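Acyl-coenzyme A oxidase acox-1.1 (Caenorhabditis elegans, PDB 5K3H) catalyses the FAD-dependent desaturation of acyl-CoA thioesters to (2E)-enoyl-CoAs, passing the electrons to oxygen to give hydrogen peroxide, in the first step of peroxisomal beta-oxidation. Local coordinates at residues G555-T558 with I559-L563; A23-T27 with H28-A32; G37-R40 with A41-R44; N610-S613 with L614-W618. All blocks are in the same frame, centred on the assembly; numbering follows the deposited sequence.

Interaction 1 (G555-T558 with I559-L563); sequences GDIT and IKEAL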
loop_
_atom_site.group_PDB
_atom_site.type_symbol
_atom_site.label_atom_id
_atom_site.label_comp_id
_atom_site.label_asym_id
_atom_site.label_seq_id
_atom_site.Cartn_x
_atom_site.Cartn_y
_atom_site.Cartn_z
ATOM N N GLY B 555 -4.444 22.825 -29.820
ATOM C CA GLY B 555 -4.233 24.111 -30.462
ATOM C C GLY B 555 -3.982 25.256 -29.507
ATOM O O GLY B 555 -3.141 26.117 -29.777
ATOM N N ASP B 556 -4.688 25.271 -28.379
ATOM C CA ASP B 556 -4.491 26.288 -27.348
ATOM C C ASP B 556 -3.050 26.262 -26.837
ATOM O O ASP B 556 -2.623 25.287 -26.217
ATOM C CB ASP B 556 -5.504 26.052 -26.212
ATOM C CG ASP B 556 -5.503 27.151 -25.168
ATOM O OD1 ASP B 556 -4.429 27.756 -24.922
ATOM O OD2 ASP B 556 -6.584 27.397 -24.569
ATOM N N ILE B 557 -2.295 27.329 -27.071
ATOM C CA ILE B 557 -0.849 27.295 -26.837
ATOM C C ILE B 557 -0.509 27.182 -25.346
ATOM O O ILE B 557 0.416 26.454 -24.974
ATOM C CB ILE B 557 -0.189 28.539 -27.471
ATOM C CG1 ILE B 557 -0.159 28.404 -28.992
ATOM C CG2 ILE B 557 1.219 28.707 -26.959
ATOM C CD1 ILE B 557 0.227 29.703 -29.723
ATOM N N THR B 558 -1.261 27.851 -24.461
ATOM C CA THR B 558 -0.909 27.787 -23.038
ATOM C C THR B 558 -1.189 26.403 -22.459
ATOM O O THR B 558 -0.435 25.922 -21.604
ATOM C CB THR B 558 -1.634 28.883 -22.230
ATOM O OG1 THR B 558 -3.069 28.792 -22.373
ATOM C CG2 THR B 558 -1.171 30.254 -22.671
ATOM N N ILE B 559 -2.252 25.743 -22.933
ATOM C CA ILE B 559 -2.551 24.372 -22.541
ATOM C C ILE B 559 -1.517 23.396 -23.096
ATOM O O ILE B 559 -1.084 22.466 -22.406
ATOM C CB ILE B 559 -3.971 24.006 -23.021
ATOM C CG1 ILE B 559 -5.017 24.907 -22.357
ATOM C CG2 ILE B 559 -4.243 22.510 -22.855
ATOM C CD1 ILE B 559 -5.075 24.806 -20.810
ATOM N N LYS B 560 -1.122 23.575 -24.356
ATOM C CA LYS B 560 -0.186 22.645 -24.979
ATOM C C LYS B 560 1.199 22.736 -24.330
ATOM O O LYS B 560 1.895 21.718 -24.182
ATOM C CB LYS B 560 -0.129 22.927 -26.476
ATOM C CG LYS B 560 0.895 22.135 -27.252
ATOM C CD LYS B 560 0.804 22.569 -28.704
ATOM C CE LYS B 560 1.759 21.824 -29.607
ATOM N NZ LYS B 560 0.993 21.378 -30.804
ATOM N N GLU B 561 1.616 23.950 -23.952
ATOM C CA GLU B 561 2.880 24.124 -23.253
ATOM C C GLU B 561 2.841 23.549 -21.842
ATOM O O GLU B 561 3.877 23.115 -21.323
ATOM C CB GLU B 561 3.243 25.609 -23.195
ATOM C CG GLU B 561 3.604 26.174 -24.548
ATOM C CD GLU B 561 4.145 27.583 -24.464
ATOM O OE1 GLU B 561 3.873 28.262 -23.435
ATOM O OE2 GLU B 561 4.911 27.966 -25.393
ATOM N N ALA B 562 1.685 23.615 -21.169
ATOM C CA ALA B 562 1.584 23.021 -19.840
ATOM C C ALA B 562 1.694 21.509 -19.918
ATOM O O ALA B 562 2.418 20.890 -19.134
ATOM C CB ALA B 562 0.268 23.427 -19.175
ATOM N N LEU B 563 0.966 20.892 -20.855
ATOM C CA LEU B 563 1.014 19.445 -20.994
ATOM C C LEU B 563 2.328 18.981 -21.600
ATOM O O LEU B 563 2.810 17.893 -21.277
ATOM C CB LEU B 563 -0.164 18.977 -21.835
ATOM C CG LEU B 563 -1.476 19.175 -21.083
ATOM C CD1 LEU B 563 -2.650 18.726 -21.927
ATOM C CD2 LEU B 563 -1.447 18.437 -19.731
#
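Asp556 O receives the N-H of Lys560 at 2.9 Å from N to O, the donor lying nearly along the C=O axis, and this bond closes the first turn of helix 557-577. The ladder goes on with Glu561 N donating to Ile557 O at 3.0 Å, then with Ala562 N reaching Thr558 O from above its carbonyl plane. Asp556 also caps the helix with its side chain. Its CG stands anti to the backbone N (chi1 -173°), which swings the carboxylate back beside the opening turn, and there OD1 takes a weak bond from Thr558 N at 3.2 Å. An aspartate suits the N-cap because its short arm just reaches the amide two residues on, while its negative charge would probably be welcome at the positive end of the helix dipole. Ile559 crosses this carboxylate at a slant, its CG1 3.6 Å from Asp556 CG. Beyond that point the isoleucine is buried against Phe25, Ala29 and Met30, a place for a branched apolar chain. On the exposed flank Ile557 and Glu561 lie alongside each other, pointing the same way, with CG2 of the isoleucine 4.0 Å from CD of the glutamate. Lys560 turns its long chain elsewhere, sending NZ back to weak hydrogen bonds with the carbonyls of Asn552 and Ile554. The whole is an aspartate N-cap at the start of a helix that follows a tight link from helix 520-553, in the helical C-terminal part of an acyl-CoA oxidase.

Interaction 2 (A23-T27 with H28-A32); sequences ATFDT and HAMAA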
loop_
_atom_site.group_PDB
_atom_site.type_symbol
_atom_site.label_atom_id
_atom_site.label_comp_id
_atom_site.label_asym_id
_atom_site.label_seq_id
_atom_site.Cartn_x
_atom_site.Cartn_y
_atom_site.Cartn_z
ATOM N N ALA B 23 -0.236 30.000 -12.030
ATOM C CA ALA B 23 -0.744 29.285 -13.205
ATOM C C ALA B 23 -0.490 30.079 -14.481
ATOM O O ALA B 23 -0.694 31.293 -14.529
ATOM C CB ALA B 23 -2.240 28.992 -13.064
ATOM N N THR B 24 -0.061 29.374 -15.529
ATOM C CA THR B 24 0.138 29.938 -16.854
ATOM C C THR B 24 -0.977 29.566 -17.819
ATOM O O THR B 24 -0.837 29.805 -19.027
ATOM C CB THR B 24 1.431 29.417 -17.424
ATOM O OG1 THR B 24 1.243 28.022 -17.672
ATOM C CG2 THR B 24 2.550 29.581 -16.425
ATOM N N PHE B 25 -2.062 28.959 -17.322
ATOM C CA PHE B 25 -3.149 28.503 -18.171
ATOM C C PHE B 25 -4.451 28.552 -17.388
ATOM O O PHE B 25 -4.469 28.539 -16.147
ATOM C CB PHE B 25 -2.910 27.075 -18.702
ATOM C CG PHE B 25 -2.847 26.023 -17.622
ATOM C CD1 PHE B 25 -1.649 25.732 -16.981
ATOM C CD2 PHE B 25 -3.989 25.328 -17.242
ATOM C CE1 PHE B 25 -1.597 24.796 -15.985
ATOM C CE2 PHE B 25 -3.948 24.384 -16.239
ATOM C CZ PHE B 25 -2.764 24.106 -15.621
ATOM N N ASP B 26 -5.546 28.556 -18.154
ATOM C CA ASP B 26 -6.911 28.632 -17.636
ATOM C C ASP B 26 -7.394 27.230 -17.246
ATOM O O ASP B 26 -7.542 26.356 -18.104
ATOM C CB ASP B 26 -7.780 29.252 -18.735
ATOM C CG ASP B 26 -9.260 29.269 -18.405
ATOM O OD1 ASP B 26 -9.667 28.887 -17.285
ATOM O OD2 ASP B 26 -10.047 29.655 -19.304
ATOM N N THR B 27 -7.705 27.030 -15.968
ATOM C CA THR B 27 -8.023 25.677 -15.516
ATOM C C THR B 27 -9.386 25.197 -16.016
ATOM O O THR B 27 -9.584 23.980 -16.135
ATOM C CB THR B 27 -7.948 25.570 -13.976
ATOM O OG1 THR B 27 -8.885 26.462 -13.353
ATOM C CG2 THR B 27 -6.547 25.897 -13.467
ATOM N N HIS B 28 -10.315 26.109 -16.347
ATOM C CA HIS B 28 -11.538 25.683 -17.036
ATOM C C HIS B 28 -11.202 25.041 -18.376
ATOM O O HIS B 28 -11.868 24.082 -18.791
ATOM C CB HIS B 28 -12.494 26.864 -17.281
ATOM C CG HIS B 28 -13.274 27.314 -16.082
ATOM N ND1 HIS B 28 -13.349 26.586 -14.913
ATOM C CD2 HIS B 28 -14.017 28.428 -15.882
ATOM C CE1 HIS B 28 -14.104 27.234 -14.043
ATOM N NE2 HIS B 28 -14.522 28.353 -14.606
ATOM N N ALA B 29 -10.210 25.603 -19.093
ATOM C CA ALA B 29 -9.807 25.092 -20.402
ATOM C C ALA B 29 -9.072 23.768 -20.277
ATOM O O ALA B 29 -9.248 22.867 -21.111
ATOM C CB ALA B 29 -8.932 26.122 -21.121
ATOM N N MET B 30 -8.271 23.621 -19.225
ATOM C CA MET B 30 -7.631 22.334 -18.963
ATOM C C MET B 30 -8.657 21.289 -18.561
ATOM O O MET B 30 -8.524 20.122 -18.934
ATOM C CB MET B 30 -6.567 22.471 -17.864
ATOM C CG MET B 30 -5.721 21.211 -17.653
ATOM S SD MET B 30 -4.751 20.780 -19.118
ATOM C CE MET B 30 -3.285 21.809 -18.886
ATOM N N ALA B 31 -9.664 21.680 -17.761
ATOM C CA ALA B 31 -10.754 20.758 -17.429
ATOM C C ALA B 31 -11.449 20.225 -18.684
ATOM O O ALA B 31 -11.726 19.025 -18.778
ATOM C CB ALA B 31 -11.759 21.438 -16.503
ATOM N N ALA B 32 -11.716 21.093 -19.669
ATOM C CA ALA B 32 -12.329 20.648 -20.925
ATOM C C ALA B 32 -11.425 19.667 -21.669
ATOM O O ALA B 32 -11.903 18.694 -22.281
ATOM C CB ALA B 32 -12.650 21.851 -21.805
#
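The Phe25 ring carries Met30 CE on one face, 3.7 Å above its plane and displaced toward the rim, while Thr24 OG1 lies in plane at the edge. This is a CH-pi contact as well as a Met-aromatic one, with SD standing obliquely 5.3 Å from the ring centroid. Met30 starts with CG anti to the backbone N (chi1 -172°), then bends twice to fold its methyl over the ring, and its CB touches Phe25 CE2 at 3.6 Å. An unbranched, flexible chain suits that wrap. The second flat pair is looser: the Asp26 carboxylate and the His28 imidazole are turned 51° against each other. Asp26 is the N-cap of helix 27-35, its OD1 accepting a weak bond from His28 N at 3.0 Å. Its backbone O is shared between Met30 N, a sound bond in the carbonyl plane, and Ala29 N, a weak one. OD1 also forms a salt bridge with Lys6, whose backbone N bonds Thr27 OG1. Were Asp26 replaced by an alanine, His28 N would probably lose its capping acceptor and the Lys6 ammonium its charged mate. His28 ND1 is hydrogen-bonded to Glu619 OE2, whose carboxylate may favour a charged imidazole, while the Lys6 ammonium, paired with Asp26, would probably offset the effect of the second carboxylate.

Interaction 3 (G37-R40 with A41-R44); sequences GEMR and ARRR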
loop_
_atom_site.group_PDB
_atom_site.type_symbol
_atom_site.label_atom_id
_atom_site.label_comp_id
_atom_site.label_asym_id
_atom_site.label_seq_id
_atom_site.Cartn_x
_atom_site.Cartn_y
_atom_site.Cartn_z
ATOM N N GLY B 37 -14.157 17.931 -23.664
ATOM C CA GLY B 37 -14.916 19.014 -24.268
ATOM C C GLY B 37 -15.374 20.031 -23.245
ATOM O O GLY B 37 -15.555 19.733 -22.066
ATOM N N GLU B 38 -15.554 21.271 -23.703
ATOM C CA GLU B 38 -15.962 22.339 -22.795
ATOM C C GLU B 38 -17.332 22.059 -22.173
ATOM O O GLU B 38 -17.570 22.402 -21.005
ATOM C CB GLU B 38 -15.929 23.686 -23.528
ATOM C CG GLU B 38 -17.079 24.622 -23.195
ATOM C CD GLU B 38 -16.914 25.345 -21.862
ATOM O OE1 GLU B 38 -15.805 25.271 -21.274
ATOM O OE2 GLU B 38 -17.904 25.980 -21.402
ATOM N N MET B 39 -18.235 21.414 -22.910
ATOM C CA MET B 39 -19.550 21.169 -22.332
ATOM C C MET B 39 -19.478 20.075 -21.273
ATOM O O MET B 39 -20.123 20.182 -20.220
ATOM C CB MET B 39 -20.567 20.807 -23.426
ATOM C CG MET B 39 -22.007 21.162 -23.090
ATOM S SD MET B 39 -22.230 22.949 -22.801
ATOM C CE MET B 39 -23.920 22.953 -22.167
ATOM N N ARG B 40 -18.691 19.023 -21.519
ATOM C CA ARG B 40 -18.639 17.941 -20.546
ATOM C C ARG B 40 -18.057 18.453 -19.242
ATOM O O ARG B 40 -18.508 18.062 -18.157
ATOM C CB ARG B 40 -17.817 16.758 -21.057
ATOM C CG ARG B 40 -18.252 16.212 -22.395
ATOM C CD ARG B 40 -18.174 14.697 -22.467
ATOM N NE ARG B 40 -19.406 14.113 -21.927
ATOM C CZ ARG B 40 -19.612 13.711 -20.674
ATOM N NH1 ARG B 40 -18.652 13.811 -19.754
ATOM N NH2 ARG B 40 -20.809 13.220 -20.342
ATOM N N ALA B 41 -17.046 19.325 -19.332
ATOM C CA ALA B 41 -16.451 19.902 -18.132
ATOM C C ALA B 41 -17.425 20.826 -17.407
ATOM O O ALA B 41 -17.619 20.710 -16.193
ATOM C CB ALA B 41 -15.169 20.655 -18.498
ATOM N N ARG B 42 -18.064 21.738 -18.140
ATOM C CA ARG B 42 -19.010 22.664 -17.519
ATOM C C ARG B 42 -20.173 21.928 -16.865
ATOM O O ARG B 42 -20.662 22.337 -15.805
ATOM C CB ARG B 42 -19.528 23.676 -18.542
ATOM C CG ARG B 42 -20.336 24.768 -17.875
ATOM C CD ARG B 42 -21.207 25.536 -18.820
ATOM N NE ARG B 42 -20.513 25.852 -20.057
ATOM C CZ ARG B 42 -21.122 26.044 -21.223
ATOM N NH1 ARG B 42 -22.444 25.946 -21.308
ATOM N NH2 ARG B 42 -20.411 26.340 -22.302
ATOM N N ARG B 43 -20.653 20.856 -17.490
ATOM C CA ARG B 43 -21.775 20.146 -16.893
ATOM C C ARG B 43 -21.402 19.591 -15.522
ATOM O O ARG B 43 -22.247 19.529 -14.621
ATOM C CB ARG B 43 -22.276 19.044 -17.834
ATOM C CG ARG B 43 -23.123 19.562 -19.018
ATOM C CD ARG B 43 -24.440 20.128 -18.506
ATOM N NE ARG B 43 -25.220 19.146 -17.754
ATOM C CZ ARG B 43 -25.846 19.416 -16.608
ATOM N NH1 ARG B 43 -25.764 20.629 -16.092
ATOM N NH2 ARG B 43 -26.548 18.479 -15.974
ATOM N N ARG B 44 -20.147 19.167 -15.348
ATOM C CA ARG B 44 -19.678 18.750 -14.024
ATOM C C ARG B 44 -19.823 19.875 -13.005
ATOM O O ARG B 44 -20.270 19.654 -11.871
ATOM C CB ARG B 44 -18.220 18.276 -14.089
ATOM C CG ARG B 44 -17.999 16.958 -14.845
ATOM C CD ARG B 44 -16.550 16.513 -14.782
ATOM N NE ARG B 44 -16.144 16.031 -13.466
ATOM C CZ ARG B 44 -15.578 16.794 -12.528
ATOM N NH1 ARG B 44 -15.366 18.082 -12.752
ATOM N NH2 ARG B 44 -15.220 16.281 -11.362
#
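Glu38 and Arg42 form a salt bridge in which one carboxylate oxygen takes two donors. Arg42 NH2 reaches Glu38 OE2 at 2.7 Å on the anti lone pair, and Arg42 NE meets the same OE2 at 2.9 Å, also on the anti side but 32° out of the carboxylate plane. Arg42 sets out with CG anti to the backbone N and bends at chi3, which turns its guanidinium back toward Glu38. OE2 sits close to the guanidinium plane, at its side-on edge, although the two flat groups are turned 48° from each other. Met39 adds a contact of another kind: its SD lies over one face of that guanidinium, 3.4 Å from Arg42 NH1. With an alanine in place of Arg42, Glu38 OE2 would probably lose both of its donors and the Met39 thioether the flat group beneath it. The pair is an i to i+4 salt bridge across the opening turn of helix 38-52, where the negative charge of Glu38 would probably also be welcome at the positive end of the helix. Gly37 stands at the N-cap with phi 141°, an angle at which a side chain would jam against the preceding carbonyl. Backbone bonds build the helix from there, Ala41 N to Gly37 O at 3.1 Å and Arg43 N to Met39 O at 2.9 Å. Ala41, small and buried, lets the helix lie close to Ala31 of helix 27-35. Among the other arginines, Arg40 pairs with Asp94, Arg43 with Glu46 and Glu97, and Arg44 NH1 bonds the carbonyl O of Glu619.

Interaction 4 (N610-S613 with L614-W618); sequences NAVS and LLDSW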
loop_
_atom_site.group_PDB
_atom_site.type_symbol
_atom_site.label_atom_id
_atom_site.label_comp_id
_atom_site.label_asym_id
_atom_site.label_seq_id
_atom_site.Cartn_x
_atom_site.Cartn_y
_atom_site.Cartn_z
ATOM N N ASN B 610 2.851 25.313 -11.874
ATOM C CA ASN B 610 1.615 24.846 -12.462
ATOM C C ASN B 610 1.071 23.623 -11.752
ATOM O O ASN B 610 0.005 23.125 -12.143
ATOM C CB ASN B 610 1.818 24.523 -13.948
ATOM C CG ASN B 610 1.617 25.723 -14.834
ATOM O OD1 ASN B 610 0.786 26.605 -14.536
ATOM N ND2 ASN B 610 2.370 25.783 -15.923
ATOM N N ALA B 611 1.790 23.108 -10.750
ATOM C CA ALA B 611 1.451 21.790 -10.203
ATOM C C ALA B 611 0.073 21.796 -9.535
ATOM O O ALA B 611 -0.747 20.906 -9.788
ATOM C CB ALA B 611 2.538 21.306 -9.241
ATOM N N VAL B 612 -0.183 22.764 -8.642
ATOM C CA VAL B 612 -1.496 22.853 -7.998
ATOM C C VAL B 612 -2.591 23.114 -9.037
ATOM O O VAL B 612 -3.688 22.544 -8.956
ATOM C CB VAL B 612 -1.487 23.922 -6.878
ATOM C CG1 VAL B 612 -2.896 24.201 -6.379
ATOM C CG2 VAL B 612 -0.617 23.459 -5.699
ATOM N N SER B 613 -2.304 23.938 -10.055
ATOM C CA SER B 613 -3.330 24.240 -11.049
ATOM C C SER B 613 -3.627 23.030 -11.926
ATOM O O SER B 613 -4.789 22.777 -12.272
ATOM C CB SER B 613 -2.912 25.443 -11.882
ATOM O OG SER B 613 -2.762 26.588 -11.044
ATOM N N LEU B 614 -2.603 22.238 -12.249
ATOM C CA LEU B 614 -2.812 21.005 -13.009
ATOM C C LEU B 614 -3.741 20.039 -12.293
ATOM O O LEU B 614 -4.492 19.303 -12.944
ATOM C CB LEU B 614 -1.473 20.303 -13.279
ATOM C CG LEU B 614 -0.573 20.943 -14.337
ATOM C CD1 LEU B 614 0.817 20.407 -14.203
ATOM C CD2 LEU B 614 -1.138 20.701 -15.761
ATOM N N LEU B 615 -3.719 20.035 -10.963
ATOM C CA LEU B 615 -4.613 19.173 -10.213
ATOM C C LEU B 615 -5.966 19.828 -9.968
ATOM O O LEU B 615 -6.983 19.132 -9.987
ATOM C CB LEU B 615 -3.958 18.786 -8.891
ATOM C CG LEU B 615 -2.702 17.929 -9.076
ATOM C CD1 LEU B 615 -1.869 17.982 -7.806
ATOM C CD2 LEU B 615 -3.059 16.480 -9.460
ATOM N N ASP B 616 -6.002 21.152 -9.749
ATOM C CA ASP B 616 -7.279 21.859 -9.687
ATOM C C ASP B 616 -8.100 21.671 -10.955
ATOM O O ASP B 616 -9.326 21.753 -10.907
ATOM C CB ASP B 616 -7.097 23.362 -9.491
ATOM C CG ASP B 616 -6.701 23.737 -8.096
ATOM O OD1 ASP B 616 -7.000 22.981 -7.136
ATOM O OD2 ASP B 616 -6.136 24.856 -7.956
ATOM N N SER B 617 -7.444 21.497 -12.103
ATOM C CA SER B 617 -8.166 21.388 -13.364
ATOM C C SER B 617 -9.063 20.164 -13.422
ATOM O O SER B 617 -9.932 20.097 -14.297
ATOM C CB SER B 617 -7.191 21.392 -14.538
ATOM O OG SER B 617 -6.504 22.640 -14.619
ATOM N N TRP B 618 -8.851 19.169 -12.557
ATOM C CA TRP B 618 -9.786 18.050 -12.504
ATOM C C TRP B 618 -11.099 18.424 -11.820
ATOM O O TRP B 618 -12.065 17.654 -11.901
ATOM C CB TRP B 618 -9.129 16.879 -11.797
ATOM C CG TRP B 618 -8.042 16.329 -12.595
ATOM C CD1 TRP B 618 -6.840 16.914 -12.842
ATOM C CD2 TRP B 618 -8.028 15.076 -13.263
ATOM N NE1 TRP B 618 -6.072 16.102 -13.637
ATOM C CE2 TRP B 618 -6.783 14.960 -13.907
ATOM C CE3 TRP B 618 -8.940 14.030 -13.373
ATOM C CZ2 TRP B 618 -6.426 13.839 -14.647
ATOM C CZ3 TRP B 618 -8.582 12.908 -14.118
ATOM C CH2 TRP B 618 -7.332 12.827 -14.740
#
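Asp616 lies alongside Val612, one turn earlier, both side chains pointing the same way, where an alpha-helix of the helical C-terminal part of the acyl-CoA oxidase runs through its buried last turn. Its CB rests 3.5 Å from Val612 O, the carbonyl to which its own amide donates. Next along the chain, CG stays 3.4 Å from Val612 O, since chi1 of -75° sets it anti to the carbonyl carbon and folds it back along the helix. At the tip, OD2 brushes Val612 CG1 at 3.7 Å, a contact of carbon with oxygen that offers no bond. The charge is settled outside: OD1 makes a salt bridge to Arg315, while OD2 pairs with Arg20 and accepts from Asn5. An aspartate can probably be borne in this buried place because two arginines and an amide surround its carboxylate. Leu614 packs on Phe25 and lies against the turn before it, CG 3.1 Å from Asn610 O, the acceptor of its own amide. The polar ends on this turn also lead away, Asn610 ND2 to Thr24 and Ser613 OG to Asn5. Leu615 N divides its hydrogen between two weak bonds, to Ala611 O and Val612 O. Ser617 turns its short hydroxyl back onto the helix, where a buried O-H finds a backbone acceptor. Ser613 O is gripped twice by one residue, by Ser617 OG at 2.9 Å and Ser617 N at 3.0 Å, the two donors arriving from opposite faces of the carbonyl plane.

In the fold
Interaction 2 is the hub, joining residues near the N-terminus to the C-terminal helices. Its centre lies about 8 Å from that of interaction 4 and about 9 Å from that of interaction 1. Thr24 OG1 and Asn610 ND2 share a hydrogen bond of 3.1 Å. Phe25 stands between helices 557-577 and 590-616, with Met30 beside it between helix 557-577 and Ser617. Interaction 3 follows on the next helix, linked by a probable hydrogen bond of 2.8 Å from Gly37 N to Ala32 O. Interaction 4 comes near the cofactor site: the side chain of Ala611 is about 7 Å from that of Gln341, an FAD-binding residue. The other three lie away from the annotated sites.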